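Local structure of gamma-glutamyl-gamma-aminobutyrate hydrolase PuuD (Escherichia coli, 6VTV) at residues 143-148 against 159-164; 200-205 against 209-214; 74-79 against 117-122; 173-178 against 234-239; 217-222 against 242-247. The protein hydrolyses the gamma-glutamyl linkage of gamma-glutamyl-gamma-aminobutyrate, releasing 4-aminobutanoate and glutamate in the last step of the conversion of putrescine to 4-aminobutanoate. All blocks are in the same frame, centred on the assembly; numbering follows the deposited sequence.

From the N terminus, interaction 3 comes first: it closes a loop of 37 residues that contains helix 94-109 and brings the 74-79 loop to the start of helix 119-127. Interaction 1 follows in series, joining two sides of the manganese site across ten residues. Interaction 4 closes a longer excursion of 55 residues, from the end of helix 170-174 to the start of helix 235-254, and within it lies the tight hairpin of interaction 2. Interaction 5 crosses interaction 4, as 217-222 lies within its loop and 242-247 beyond it. Strands 161-165, 198-203, 209-214 and 220-223 run side by side through interactions 1, 2 and 5, and manganese is shared by interactions 1 and 2.

Interaction 1 of 5, residues 143-148 against 159-164; sequences LEHRED and PSHEVQ. With MN (manganese (II) ion), chain D.
His145 and His161 cross at about a right angle where both bind one manganese ion, their ring planes 77° apart and their centroids 4.7 Å from each other. NE2 of His161 lies near the plane of the His145 ring, at its edge, 3.1 Å from His145 ND1. That closeness comes from shared coordination: the ion is 2.3 Å from His145 ND1 and 2.3 Å from His161 NE2. With chi1 at 61°, CG of His161 sits between its backbone N and carbonyl carbon, and the ring swings toward 143-148. Its far nitrogen, ND1, donates to Glu162 O at 2.9 Å, which fixes the ring's rotation and leaves NE2 for the metal. His145 is steadied likewise through NE2 by Asp206, a second-shell partner. Beside the rings, Leu143 CD1 approaches His161 CB at 4.1 Å. Two waters tie the Ser160 hydroxyl to the carbonyls of the other segment: one donates to Glu144 O and Ser160 OG, the other accepts from Ser160 OG and donates to Arg146 O. Ser160 and His161 both face Val183 in a classic beta bulge, at the edge of the metal site. Ser185, His187 and Glu210 supply its remaining protein ligands, and a water makes six donor atoms in all around the manganese.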
# COMPACT_ATOMS: atom_id res chain seq x y z
N LEU B 143 -11.23 -17.10 -28.22
CA LEU B 143 -11.08 -18.16 -27.24
C LEU B 143 -11.72 -17.75 -25.91
O LEU B 143 -12.13 -16.60 -25.71
CB LEU B 143 -9.60 -18.48 -27.01
CG LEU B 143 -8.74 -18.73 -28.25
CD1 LEU B 143 -7.26 -18.63 -27.90
CD2 LEU B 143 -9.05 -20.09 -28.86
N GLU B 144 -11.80 -18.71 -24.99
CA GLU B 144 -12.26 -18.42 -23.64
C GLU B 144 -11.07 -17.90 -22.84
O GLU B 144 -10.19 -18.66 -22.44
CB GLU B 144 -12.87 -19.66 -22.99
CG GLU B 144 -13.39 -19.41 -21.58
CD GLU B 144 -14.34 -18.23 -21.49
OE1 GLU B 144 -15.52 -18.38 -21.87
OE2 GLU B 144 -13.90 -17.15 -21.05
N HIS B 145 -11.04 -16.59 -22.62
CA HIS B 145 -9.93 -15.95 -21.93
C HIS B 145 -10.12 -15.88 -20.42
O HIS B 145 -9.17 -15.53 -19.71
CB HIS B 145 -9.69 -14.55 -22.49
CG HIS B 145 -9.06 -14.54 -23.85
ND1 HIS B 145 -7.69 -14.57 -24.03
CD2 HIS B 145 -9.60 -14.52 -25.09
CE1 HIS B 145 -7.42 -14.56 -25.33
NE2 HIS B 145 -8.56 -14.53 -25.99
N ARG B 146 -11.31 -16.20 -19.92
CA ARG B 146 -11.56 -16.16 -18.48
C ARG B 146 -11.09 -17.44 -17.81
O ARG B 146 -11.05 -18.51 -18.43
CB ARG B 146 -13.04 -15.95 -18.20
CG ARG B 146 -13.59 -14.62 -18.65
CD ARG B 146 -15.11 -14.61 -18.56
NE ARG B 146 -15.70 -15.66 -19.38
CZ ARG B 146 -17.01 -15.87 -19.49
NH1 ARG B 146 -17.86 -15.10 -18.83
NH2 ARG B 146 -17.46 -16.85 -20.26
N GLU B 147 -10.74 -17.33 -16.54
CA GLU B 147 -10.45 -18.49 -15.72
C GLU B 147 -11.74 -19.12 -15.22
O GLU B 147 -12.82 -18.53 -15.28
CB GLU B 147 -9.55 -18.10 -14.55
CG GLU B 147 -10.30 -17.53 -13.35
CD GLU B 147 -10.75 -16.09 -13.53
OE1 GLU B 147 -10.50 -15.51 -14.62
OE2 GLU B 147 -11.34 -15.53 -12.59
N ASP B 148 -11.63 -20.36 -14.73
CA ASP B 148 -12.76 -21.04 -14.11
C ASP B 148 -12.77 -20.69 -12.63
O ASP B 148 -11.90 -21.17 -11.89
CB ASP B 148 -12.66 -22.54 -14.32
CG ASP B 148 -13.96 -23.26 -14.02
OD1 ASP B 148 -14.85 -22.66 -13.37
OD2 ASP B 148 -14.10 -24.44 -14.42
N PRO B 159 -1.28 -22.29 -17.25
CA PRO B 159 -1.26 -21.91 -18.67
C PRO B 159 -2.62 -22.11 -19.32
O PRO B 159 -3.30 -23.11 -19.11
CB PRO B 159 -0.21 -22.85 -19.27
CG PRO B 159 0.71 -23.14 -18.14
CD PRO B 159 -0.13 -23.15 -16.89
N SER B 160 -3.02 -21.12 -20.12
CA SER B 160 -4.35 -21.10 -20.72
C SER B 160 -4.32 -21.13 -22.24
O SER B 160 -5.03 -21.93 -22.86
CB SER B 160 -5.12 -19.86 -20.24
OG SER B 160 -6.50 -19.97 -20.54
N HIS B 161 -3.52 -20.26 -22.86
CA HIS B 161 -3.41 -20.20 -24.31
C HIS B 161 -2.05 -19.64 -24.67
O HIS B 161 -1.32 -19.11 -23.82
CB HIS B 161 -4.54 -19.36 -24.92
CG HIS B 161 -4.54 -17.93 -24.46
ND1 HIS B 161 -3.58 -17.02 -24.86
CD2 HIS B 161 -5.37 -17.26 -23.63
CE1 HIS B 161 -3.83 -15.85 -24.30
NE2 HIS B 161 -4.91 -15.97 -23.55
N GLU B 162 -1.70 -19.76 -25.94
CA GLU B 162 -0.43 -19.23 -26.42
C GLU B 162 -0.60 -17.78 -26.87
O GLU B 162 -1.71 -17.28 -27.06
CB GLU B 162 0.12 -20.08 -27.56
CG GLU B 162 0.23 -21.56 -27.24
CD GLU B 162 0.57 -22.40 -28.46
OE1 GLU B 162 1.76 -22.69 -28.66
OE2 GLU B 162 -0.36 -22.76 -29.20
N VAL B 163 0.54 -17.11 -27.04
CA VAL B 163 0.59 -15.78 -27.65
C VAL B 163 1.78 -15.76 -28.59
O VAL B 163 2.80 -16.42 -28.37
CB VAL B 163 0.70 -14.64 -26.61
CG1 VAL B 163 -0.58 -14.53 -25.79
CG2 VAL B 163 1.89 -14.87 -25.70
N GLN B 164 1.65 -14.99 -29.67
CA GLN B 164 2.70 -14.85 -30.67
C GLN B 164 3.22 -13.42 -30.65
O GLN B 164 2.45 -12.47 -30.79
CB GLN B 164 2.19 -15.21 -32.07
CG GLN B 164 3.24 -15.11 -33.15
CD GLN B 164 2.97 -16.04 -34.32
OE1 GLN B 164 2.55 -15.60 -35.39
NE2 GLN B 164 3.20 -17.33 -34.11
MN MN D . -5.97 -14.19 -22.57
O HOH W 1 -7.68 -19.99 -23.00
O HOH W 2 -8.21 -19.25 -18.75
O HOH W 3 -4.17 -13.72 -21.23

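Interaction 2 of 5, residues 200-205 against 209-214. With MN (manganese (II) ion), chain D.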
# COMPACT_ATOMS: atom_id res chain seq x y z
N VAL B 200 1.41 -2.97 -31.13
CA VAL B 200 0.99 -4.30 -30.70
C VAL B 200 2.21 -5.17 -30.48
O VAL B 200 3.09 -5.27 -31.34
CB VAL B 200 0.02 -4.92 -31.72
CG1 VAL B 200 -0.29 -6.36 -31.35
CG2 VAL B 200 -1.25 -4.10 -31.81
N GLU B 201 2.28 -5.80 -29.30
CA GLU B 201 3.43 -6.62 -28.94
C GLU B 201 3.18 -8.11 -29.09
O GLU B 201 4.11 -8.85 -29.44
CB GLU B 201 3.85 -6.33 -27.49
CG GLU B 201 4.50 -4.97 -27.30
CD GLU B 201 5.95 -4.96 -27.74
OE1 GLU B 201 6.51 -6.04 -28.01
OE2 GLU B 201 6.54 -3.86 -27.82
N ALA B 202 1.96 -8.58 -28.84
CA ALA B 202 1.66 -10.00 -28.95
C ALA B 202 0.16 -10.19 -29.13
O ALA B 202 -0.64 -9.33 -28.75
CB ALA B 202 2.15 -10.78 -27.72
N ARG B 203 -0.21 -11.33 -29.72
CA ARG B 203 -1.61 -11.68 -29.94
C ARG B 203 -1.83 -13.15 -29.61
O ARG B 203 -0.97 -14.00 -29.86
CB ARG B 203 -2.05 -11.44 -31.39
CG ARG B 203 -1.98 -10.00 -31.87
CD ARG B 203 -2.45 -9.93 -33.31
NE ARG B 203 -2.40 -8.58 -33.85
CZ ARG B 203 -3.43 -7.73 -33.85
NH1 ARG B 203 -4.60 -8.10 -33.33
NH2 ARG B 203 -3.29 -6.52 -34.37
N SER B 204 -3.01 -13.45 -29.06
CA SER B 204 -3.46 -14.82 -28.93
C SER B 204 -3.83 -15.36 -30.31
O SER B 204 -4.01 -14.59 -31.26
CB SER B 204 -4.64 -14.91 -27.97
OG SER B 204 -5.50 -13.79 -28.10
N PRO B 205 -3.93 -16.69 -30.47
CA PRO B 205 -4.24 -17.25 -31.80
C PRO B 205 -5.57 -16.80 -32.38
O PRO B 205 -5.81 -17.03 -33.58
CB PRO B 205 -4.23 -18.77 -31.56
CG PRO B 205 -3.37 -18.95 -30.36
CD PRO B 205 -3.63 -17.75 -29.49
N VAL B 209 -5.44 -8.80 -28.97
CA VAL B 209 -4.20 -8.19 -28.52
C VAL B 209 -3.97 -8.55 -27.06
O VAL B 209 -4.81 -8.27 -26.20
CB VAL B 209 -4.23 -6.67 -28.73
CG1 VAL B 209 -3.01 -6.04 -28.10
CG2 VAL B 209 -4.30 -6.34 -30.21
N GLU B 210 -2.84 -9.18 -26.77
CA GLU B 210 -2.50 -9.61 -25.42
C GLU B 210 -1.33 -8.82 -24.83
O GLU B 210 -1.02 -9.02 -23.65
CB GLU B 210 -2.17 -11.11 -25.40
CG GLU B 210 -3.40 -12.01 -25.48
CD GLU B 210 -3.89 -12.46 -24.12
OE1 GLU B 210 -3.07 -12.51 -23.18
OE2 GLU B 210 -5.09 -12.77 -23.99
N ALA B 211 -0.70 -7.94 -25.60
CA ALA B 211 0.41 -7.14 -25.09
C ALA B 211 0.59 -5.93 -25.99
O ALA B 211 0.48 -6.04 -27.22
CB ALA B 211 1.70 -7.96 -25.03
N VAL B 212 0.87 -4.78 -25.38
CA VAL B 212 1.07 -3.52 -26.09
C VAL B 212 2.27 -2.80 -25.49
O VAL B 212 2.75 -3.13 -24.41
CB VAL B 212 -0.18 -2.61 -26.04
CG1 VAL B 212 -1.32 -3.21 -26.83
CG2 VAL B 212 -0.59 -2.35 -24.59
N SER B 213 2.75 -1.79 -26.22
CA SER B 213 3.79 -0.91 -25.71
C SER B 213 3.64 0.46 -26.35
O SER B 213 3.17 0.58 -27.49
CB SER B 213 5.19 -1.48 -25.96
OG SER B 213 5.61 -1.24 -27.29
N VAL B 214 4.03 1.49 -25.61
CA VAL B 214 3.90 2.86 -26.09
C VAL B 214 5.07 3.18 -27.01
O VAL B 214 6.23 3.04 -26.63
CB VAL B 214 3.83 3.85 -24.92
CG1 VAL B 214 3.91 5.28 -25.43
CG2 VAL B 214 2.56 3.64 -24.11
MN MN D . -5.97 -14.19 -22.57
O HOH W 3 -4.17 -13.72 -21.23
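Two register shifts interrupt the pairing of Val200-Arg203 with Val209-Val214, an antiparallel beta hairpin whose short segments run at 171° to each other. One is a classic beta bulge, in which Glu210 and Ala211 both face Ala202: Glu210 N donates to Ala202 O at 3.0 Å, and Ala211 N reaches the same oxygen only weakly. At the other shift, Ala211 O takes a bond from Glu201 N at 2.8 Å and a weak one from Ala202 N. The bulges turn both glutamates toward the partner strand. Glu201, bent at chi2 (-78°), folds its CG over the backbone of Val212 and accepts Ser213 OG on the anti lone pair of OE2, 2.8 Å away; its carboxylate is also bound by the backbone N atoms of Leu170 and Leu171, at the start of helix 170-174. Ala202 CB and Ala211 CB touch on one face of the sheet. On the other, Val209 CG2 lies over one face of the Arg203 guanidinium, 3.6 Å from NH1, which in turn donates to Gly207 O in the connecting turn. Glu210, likewise bent at chi2, carries its carboxylate to the manganese: OE2 binds the ion at 2.2 Å, and OE1 accepts a hydrogen bond from a metal-bound water.

Interaction 3 of 5, residues 74-79 against 117-122; sequences SPSNVQ and ICRGLQ
Arg119 extends from the first turn of its helix into the bend of the 74-79 loop, where Ser76 receives it. CG stands anti to the backbone N (chi1 -170°), and a bend at chi3 turns the guanidinium along the loop. NE donates a bent hydrogen bond to Ser76 OG at 2.6 Å, with the serine oxygen at the edge of the guanidinium but tilted 22° from its plane; NH2 adds a weak bond to the same oxygen at 2.9 Å, and NE a weak one to Ser76 O. The hydroxyl thus sits against both NE and NH2. Val78 lays CG2 over one face of the guanidinium, 3.9 Å from NH1, while Ser74 CB packs against Arg119 CD at 4.0 Å. Two waters also bridge the segments: one between the backbone N atoms of Ser74 and, weakly, Arg119, the other from Val78 N to the side-chain OE1 of Gln122. Cys118, the predicted nucleophile, occupies the N-cap position with a positive phi (55°), consistent with the nucleophile elbow of class I glutamine amidotransferases. The elbow links strand 114-117 to helix 119-127, and the loop after strand 68-71 borders it; NH1 of Arg119 forms salt bridges with Glu123 in its own helix and Asp97 in helix 94-109.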
# COMPACT_ATOMS: atom_id res chain seq x y z
N SER B 74 -6.50 -6.77 -11.55
CA SER B 74 -7.56 -6.69 -10.54
C SER B 74 -8.85 -7.25 -11.12
O SER B 74 -9.06 -7.20 -12.34
CB SER B 74 -7.75 -5.24 -10.09
OG SER B 74 -8.80 -5.12 -9.14
N PRO B 75 -9.75 -7.79 -10.29
CA PRO B 75 -11.06 -8.21 -10.81
C PRO B 75 -11.88 -7.07 -11.39
O PRO B 75 -12.77 -7.33 -12.21
CB PRO B 75 -11.75 -8.83 -9.59
CG PRO B 75 -10.63 -9.22 -8.68
CD PRO B 75 -9.56 -8.18 -8.88
N SER B 76 -11.62 -5.83 -10.99
CA SER B 76 -12.42 -4.72 -11.46
C SER B 76 -12.12 -4.41 -12.93
O SER B 76 -11.04 -4.70 -13.44
CB SER B 76 -12.15 -3.48 -10.61
OG SER B 76 -10.92 -2.87 -10.96
N ASN B 77 -13.11 -3.82 -13.60
CA ASN B 77 -13.01 -3.38 -14.98
C ASN B 77 -13.05 -1.87 -15.05
O ASN B 77 -13.65 -1.21 -14.19
CB ASN B 77 -14.13 -3.97 -15.85
CG ASN B 77 -14.27 -5.47 -15.68
OD1 ASN B 77 -13.35 -6.22 -15.96
ND2 ASN B 77 -15.45 -5.91 -15.23
N VAL B 78 -12.40 -1.31 -16.08
CA VAL B 78 -12.42 0.13 -16.29
C VAL B 78 -13.84 0.58 -16.60
O VAL B 78 -14.60 -0.11 -17.30
CB VAL B 78 -11.45 0.50 -17.42
CG1 VAL B 78 -11.44 2.01 -17.65
CG2 VAL B 78 -10.05 -0.01 -17.10
N GLN B 79 -14.22 1.74 -16.07
CA GLN B 79 -15.53 2.30 -16.36
C GLN B 79 -15.67 2.56 -17.85
O GLN B 79 -14.79 3.20 -18.45
CB GLN B 79 -15.75 3.60 -15.58
CG GLN B 79 -15.84 3.42 -14.07
CD GLN B 79 -15.70 4.72 -13.32
OE1 GLN B 79 -16.66 5.24 -12.75
NE2 GLN B 79 -14.49 5.27 -13.32
N ILE B 117 -0.19 -4.96 -15.94
CA ILE B 117 -0.62 -6.35 -15.95
C ILE B 117 -2.14 -6.40 -15.99
O ILE B 117 -2.81 -5.78 -15.15
CB ILE B 117 -0.09 -7.11 -14.72
CG1 ILE B 117 1.44 -7.24 -14.78
CG2 ILE B 117 -0.74 -8.48 -14.61
CD1 ILE B 117 2.04 -7.98 -13.60
N CYS B 118 -2.68 -7.13 -16.97
CA CYS B 118 -4.10 -7.42 -17.10
C CYS B 118 -4.93 -6.14 -17.11
O CYS B 118 -5.05 -5.50 -18.16
CB CYS B 118 -4.56 -8.36 -15.97
SG CYS B 118 -6.26 -8.97 -16.14
N ARG B 119 -5.52 -5.76 -15.97
CA ARG B 119 -6.25 -4.50 -15.92
C ARG B 119 -5.35 -3.33 -16.26
O ARG B 119 -5.81 -2.33 -16.82
CB ARG B 119 -6.88 -4.30 -14.54
CG ARG B 119 -7.85 -3.13 -14.48
CD ARG B 119 -7.91 -2.54 -13.08
NE ARG B 119 -9.24 -2.07 -12.75
CZ ARG B 119 -9.66 -0.82 -12.91
NH1 ARG B 119 -8.83 0.10 -13.41
NH2 ARG B 119 -10.89 -0.48 -12.58
N GLY B 120 -4.06 -3.42 -15.91
CA GLY B 120 -3.13 -2.36 -16.26
C GLY B 120 -2.99 -2.18 -17.76
O GLY B 120 -2.94 -1.05 -18.25
N LEU B 121 -2.90 -3.29 -18.50
CA LEU B 121 -2.88 -3.20 -19.96
C LEU B 121 -4.14 -2.50 -20.47
O LEU B 121 -4.06 -1.62 -21.34
CB LEU B 121 -2.75 -4.59 -20.58
CG LEU B 121 -2.97 -4.70 -22.09
CD1 LEU B 121 -2.00 -5.70 -22.71
CD2 LEU B 121 -4.41 -5.10 -22.43
N GLN B 122 -5.30 -2.88 -19.94
CA GLN B 122 -6.54 -2.23 -20.33
C GLN B 122 -6.55 -0.77 -19.92
O GLN B 122 -7.12 0.08 -20.63
CB GLN B 122 -7.73 -2.98 -19.72
CG GLN B 122 -7.81 -4.44 -20.14
CD GLN B 122 -8.77 -5.25 -19.29
OE1 GLN B 122 -9.29 -4.77 -18.29
NE2 GLN B 122 -9.01 -6.50 -19.69
O HOH W 4 -7.13 -7.71 -13.94
O HOH W 5 -11.21 -3.23 -17.75

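Interaction 4 of 5, residues 173-178 against 234-239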
# COMPACT_ATOMS: atom_id res chain seq x y z
N ALA B 173 12.94 -7.58 -28.30
CA ALA B 173 14.25 -7.27 -27.73
C ALA B 173 14.48 -8.05 -26.44
O ALA B 173 15.61 -8.48 -26.17
CB ALA B 173 14.38 -5.77 -27.49
N LEU B 174 13.43 -8.24 -25.64
CA LEU B 174 13.58 -8.95 -24.37
C LEU B 174 13.63 -10.46 -24.56
O LEU B 174 14.23 -11.16 -23.74
CB LEU B 174 12.44 -8.58 -23.43
CG LEU B 174 12.42 -7.15 -22.89
CD1 LEU B 174 11.05 -6.82 -22.33
CD2 LEU B 174 13.50 -6.97 -21.83
N LEU B 175 13.01 -10.97 -25.62
CA LEU B 175 12.90 -12.41 -25.87
C LEU B 175 13.36 -12.70 -27.30
O LEU B 175 12.54 -12.90 -28.20
CB LEU B 175 11.48 -12.91 -25.65
CG LEU B 175 10.90 -12.65 -24.25
CD1 LEU B 175 9.39 -12.72 -24.28
CD2 LEU B 175 11.47 -13.65 -23.25
N PRO B 176 14.68 -12.73 -27.53
CA PRO B 176 15.16 -12.96 -28.90
C PRO B 176 14.82 -14.33 -29.46
O PRO B 176 14.58 -14.46 -30.66
CB PRO B 176 16.68 -12.76 -28.77
CG PRO B 176 16.97 -13.06 -27.34
CD PRO B 176 15.78 -12.56 -26.57
N GLU B 177 14.77 -15.36 -28.61
CA GLU B 177 14.49 -16.71 -29.09
C GLU B 177 12.99 -16.96 -29.20
O GLU B 177 12.50 -17.46 -30.22
CB GLU B 177 15.13 -17.75 -28.17
CG GLU B 177 16.54 -18.15 -28.56
CD GLU B 177 16.82 -19.63 -28.33
OE1 GLU B 177 17.94 -20.07 -28.64
OE2 GLU B 177 15.92 -20.35 -27.83
N CYS B 178 12.25 -16.62 -28.15
CA CYS B 178 10.84 -16.96 -28.04
C CYS B 178 10.00 -15.96 -28.83
O CYS B 178 9.89 -14.79 -28.46
CB CYS B 178 10.41 -16.98 -26.57
SG CYS B 178 11.68 -17.53 -25.41
N TYR B 234 8.86 -19.01 -13.40
CA TYR B 234 8.62 -18.96 -14.83
C TYR B 234 9.71 -18.13 -15.49
O TYR B 234 9.88 -16.95 -15.17
CB TYR B 234 7.24 -18.37 -15.13
CG TYR B 234 6.10 -19.20 -14.57
CD1 TYR B 234 5.63 -18.98 -13.28
CD2 TYR B 234 5.51 -20.21 -15.32
CE1 TYR B 234 4.60 -19.73 -12.76
CE2 TYR B 234 4.48 -20.97 -14.80
CZ TYR B 234 4.03 -20.72 -13.52
OH TYR B 234 3.00 -21.48 -13.00
N ALA B 235 10.44 -18.75 -16.42
CA ALA B 235 11.56 -18.07 -17.06
C ALA B 235 11.11 -16.84 -17.84
O ALA B 235 11.83 -15.84 -17.90
CB ALA B 235 12.30 -19.03 -17.99
N LEU B 236 9.92 -16.89 -18.43
CA LEU B 236 9.45 -15.76 -19.22
C LEU B 236 8.97 -14.62 -18.33
O LEU B 236 9.24 -13.45 -18.62
CB LEU B 236 8.35 -16.19 -20.17
CG LEU B 236 8.04 -15.12 -21.21
CD1 LEU B 236 8.10 -15.71 -22.59
CD2 LEU B 236 6.69 -14.49 -20.94
N SER B 237 8.25 -14.94 -17.25
CA SER B 237 7.85 -13.91 -16.30
C SER B 237 9.06 -13.24 -15.68
O SER B 237 9.06 -12.03 -15.43
CB SER B 237 6.96 -14.52 -15.21
OG SER B 237 5.86 -15.21 -15.78
N ARG B 238 10.12 -14.01 -15.43
CA ARG B 238 11.34 -13.45 -14.85
C ARG B 238 11.98 -12.43 -15.78
O ARG B 238 12.45 -11.38 -15.32
CB ARG B 238 12.32 -14.58 -14.52
CG ARG B 238 12.93 -14.49 -13.13
CD ARG B 238 13.35 -15.87 -12.63
NE ARG B 238 14.05 -16.65 -13.64
CZ ARG B 238 13.64 -17.83 -14.10
NH1 ARG B 238 12.52 -18.38 -13.62
NH2 ARG B 238 14.34 -18.47 -15.02
N ILE B 239 11.99 -12.71 -17.08
CA ILE B 239 12.62 -11.80 -18.03
C ILE B 239 11.83 -10.49 -18.13
O ILE B 239 12.41 -9.41 -18.25
CB ILE B 239 12.78 -12.48 -19.40
CG1 ILE B 239 13.75 -13.66 -19.28
CG2 ILE B 239 13.27 -11.50 -20.45
CD1 ILE B 239 13.86 -14.50 -20.53
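Leu175 is the bump of this contact, and the hollow that takes it lies between Leu236 and Ile239, one helical turn apart on helix 235-254. Its two methyls divide the work: CD1 meets Leu236 CD1 at 3.7 Å, and CD2 meets Ile239 CD1, also at 3.7 Å. The leucine side chains cross at about a right angle, whereas Leu175 and Ile239 meet at a slant. Leu236 holds CG anti to its backbone N (chi1 -168°), which brings the methyl end nearer to Leu175 than the direction of its CB alone would. Leu175 is the first residue to leave helical phi/psi after helix 170-174, so the contact joins the C-terminal end of that helix to the opening turns of the long C-terminal helix of this alpha/beta, class I amidotransferase-like fold. Phe181 of strand 180-183 touches both Leu175 and Leu236. At the C-terminal end of helix 170-174, the CG2 branch of Ile239 diverges from CD1 and reaches the backbone of Leu174: that methyl comes within 3.4 Å of Leu174 O and lies 4.3 Å from Leu174 CB. The same branch is 4.0 Å from Leu175 CD2.

Interaction 5 of 5, residues 217-222 against 242-247; sequences HPFALG and EGFITA
Phe219 makes the close contacts of 217-222 with 242-247, on helix 235-254, at the turn that leads into strand 220-223 of the central sheet, in an alpha/beta fold where the C-terminal helix lies against that sheet. The approach begins at His217, whose ND1 accepts a bond from Phe219 N at 3.0 Å, tilted 17° from the imidazole plane. The bond spans Pro218, and the His217 ring sits between Pro218 CD on one face and Ala220 CB on the opposite face. At Phe219 the side chain leaves toward the helix with CG anti to the backbone N (chi1 -168°), which sends the ring along the helix surface from Ala247 back to Gly243. Leu174, at the end of helix 170-174, also touches this phenyl. Ala220 turns its CB away from the helix, and from there the chain enters the sheet: Leu221 bonds through its backbone to strand 114-117, and Gly222 to Val212. On the helix side, Ala247 CB comes 3.5 Å from Phe219 CB. Phe244 crosses Phe219 at about a right angle, its CD1 3.8 Å from Phe219 CE1. At Gly243, the carbonyl O lies over one face of the Phe219 ring, offset toward the rim and 3.9 Å from CE2.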
# COMPACT_ATOMS: atom_id res chain seq x y z
N HIS B 217 8.34 5.77 -26.25
CA HIS B 217 8.60 5.73 -24.82
C HIS B 217 9.64 4.66 -24.53
O HIS B 217 9.58 3.57 -25.12
CB HIS B 217 7.32 5.45 -24.03
CG HIS B 217 7.47 5.62 -22.55
ND1 HIS B 217 8.09 4.67 -21.75
CD2 HIS B 217 7.09 6.61 -21.71
CE1 HIS B 217 8.08 5.08 -20.50
NE2 HIS B 217 7.48 6.26 -20.45
N PRO B 218 10.60 4.92 -23.64
CA PRO B 218 11.67 3.93 -23.41
C PRO B 218 11.15 2.57 -22.99
O PRO B 218 11.65 1.54 -23.47
CB PRO B 218 12.51 4.58 -22.30
CG PRO B 218 12.25 6.03 -22.42
CD PRO B 218 10.82 6.16 -22.87
N PHE B 219 10.14 2.52 -22.11
CA PHE B 219 9.62 1.23 -21.63
C PHE B 219 8.26 1.49 -20.98
O PHE B 219 8.18 1.80 -19.79
CB PHE B 219 10.58 0.58 -20.66
CG PHE B 219 10.24 -0.85 -20.34
CD1 PHE B 219 9.27 -1.16 -19.40
CD2 PHE B 219 10.90 -1.89 -20.98
CE1 PHE B 219 8.96 -2.47 -19.10
CE2 PHE B 219 10.59 -3.20 -20.69
CZ PHE B 219 9.62 -3.50 -19.75
N ALA B 220 7.20 1.35 -21.78
CA ALA B 220 5.82 1.43 -21.29
C ALA B 220 5.10 0.20 -21.83
O ALA B 220 4.47 0.26 -22.89
CB ALA B 220 5.15 2.73 -21.72
N LEU B 221 5.21 -0.91 -21.11
CA LEU B 221 4.76 -2.21 -21.58
C LEU B 221 3.55 -2.68 -20.78
O LEU B 221 3.51 -2.53 -19.55
CB LEU B 221 5.89 -3.24 -21.47
CG LEU B 221 5.53 -4.70 -21.73
CD1 LEU B 221 5.20 -4.92 -23.19
CD2 LEU B 221 6.66 -5.62 -21.28
N GLY B 222 2.59 -3.25 -21.48
CA GLY B 222 1.46 -3.89 -20.83
C GLY B 222 1.26 -5.29 -21.37
O GLY B 222 1.46 -5.55 -22.56
N GLU B 242 12.56 -8.53 -15.07
CA GLU B 242 13.95 -8.12 -15.15
C GLU B 242 14.12 -6.96 -16.12
O GLU B 242 14.86 -6.00 -15.84
CB GLU B 242 14.83 -9.30 -15.55
CG GLU B 242 15.33 -10.15 -14.37
CD GLU B 242 15.86 -11.50 -14.85
OE1 GLU B 242 16.15 -12.39 -14.01
OE2 GLU B 242 15.97 -11.66 -16.08
N GLY B 243 13.41 -7.01 -17.25
CA GLY B 243 13.50 -5.92 -18.22
C GLY B 243 12.89 -4.63 -17.72
O GLY B 243 13.38 -3.54 -18.02
N PHE B 244 11.80 -4.73 -16.94
CA PHE B 244 11.20 -3.54 -16.34
C PHE B 244 12.17 -2.86 -15.38
O PHE B 244 12.38 -1.64 -15.45
CB PHE B 244 9.91 -3.93 -15.62
CG PHE B 244 9.28 -2.81 -14.85
CD1 PHE B 244 9.13 -1.55 -15.42
CD2 PHE B 244 8.84 -3.01 -13.55
CE1 PHE B 244 8.56 -0.52 -14.71
CE2 PHE B 244 8.26 -1.98 -12.84
CZ PHE B 244 8.12 -0.73 -13.41
N ILE B 245 12.78 -3.63 -14.48
CA ILE B 245 13.70 -3.06 -13.50
C ILE B 245 14.93 -2.49 -14.19
O ILE B 245 15.44 -1.43 -13.80
CB ILE B 245 14.07 -4.11 -12.44
CG1 ILE B 245 12.83 -4.51 -11.63
CG2 ILE B 245 15.14 -3.58 -11.51
CD1 ILE B 245 12.14 -3.34 -10.96
N THR B 246 15.42 -3.17 -15.22
CA THR B 246 16.55 -2.65 -16.00
C THR B 246 16.20 -1.31 -16.63
O THR B 246 17.04 -0.41 -16.71
CB THR B 246 16.96 -3.66 -17.07
OG1 THR B 246 17.37 -4.89 -16.45
CG2 THR B 246 18.10 -3.11 -17.92
N ALA B 247 14.95 -1.17 -17.10
CA ALA B 247 14.52 0.10 -17.67
C ALA B 247 14.48 1.19 -16.62
O ALA B 247 14.85 2.34 -16.89
CB ALA B 247 13.14 -0.07 -18.32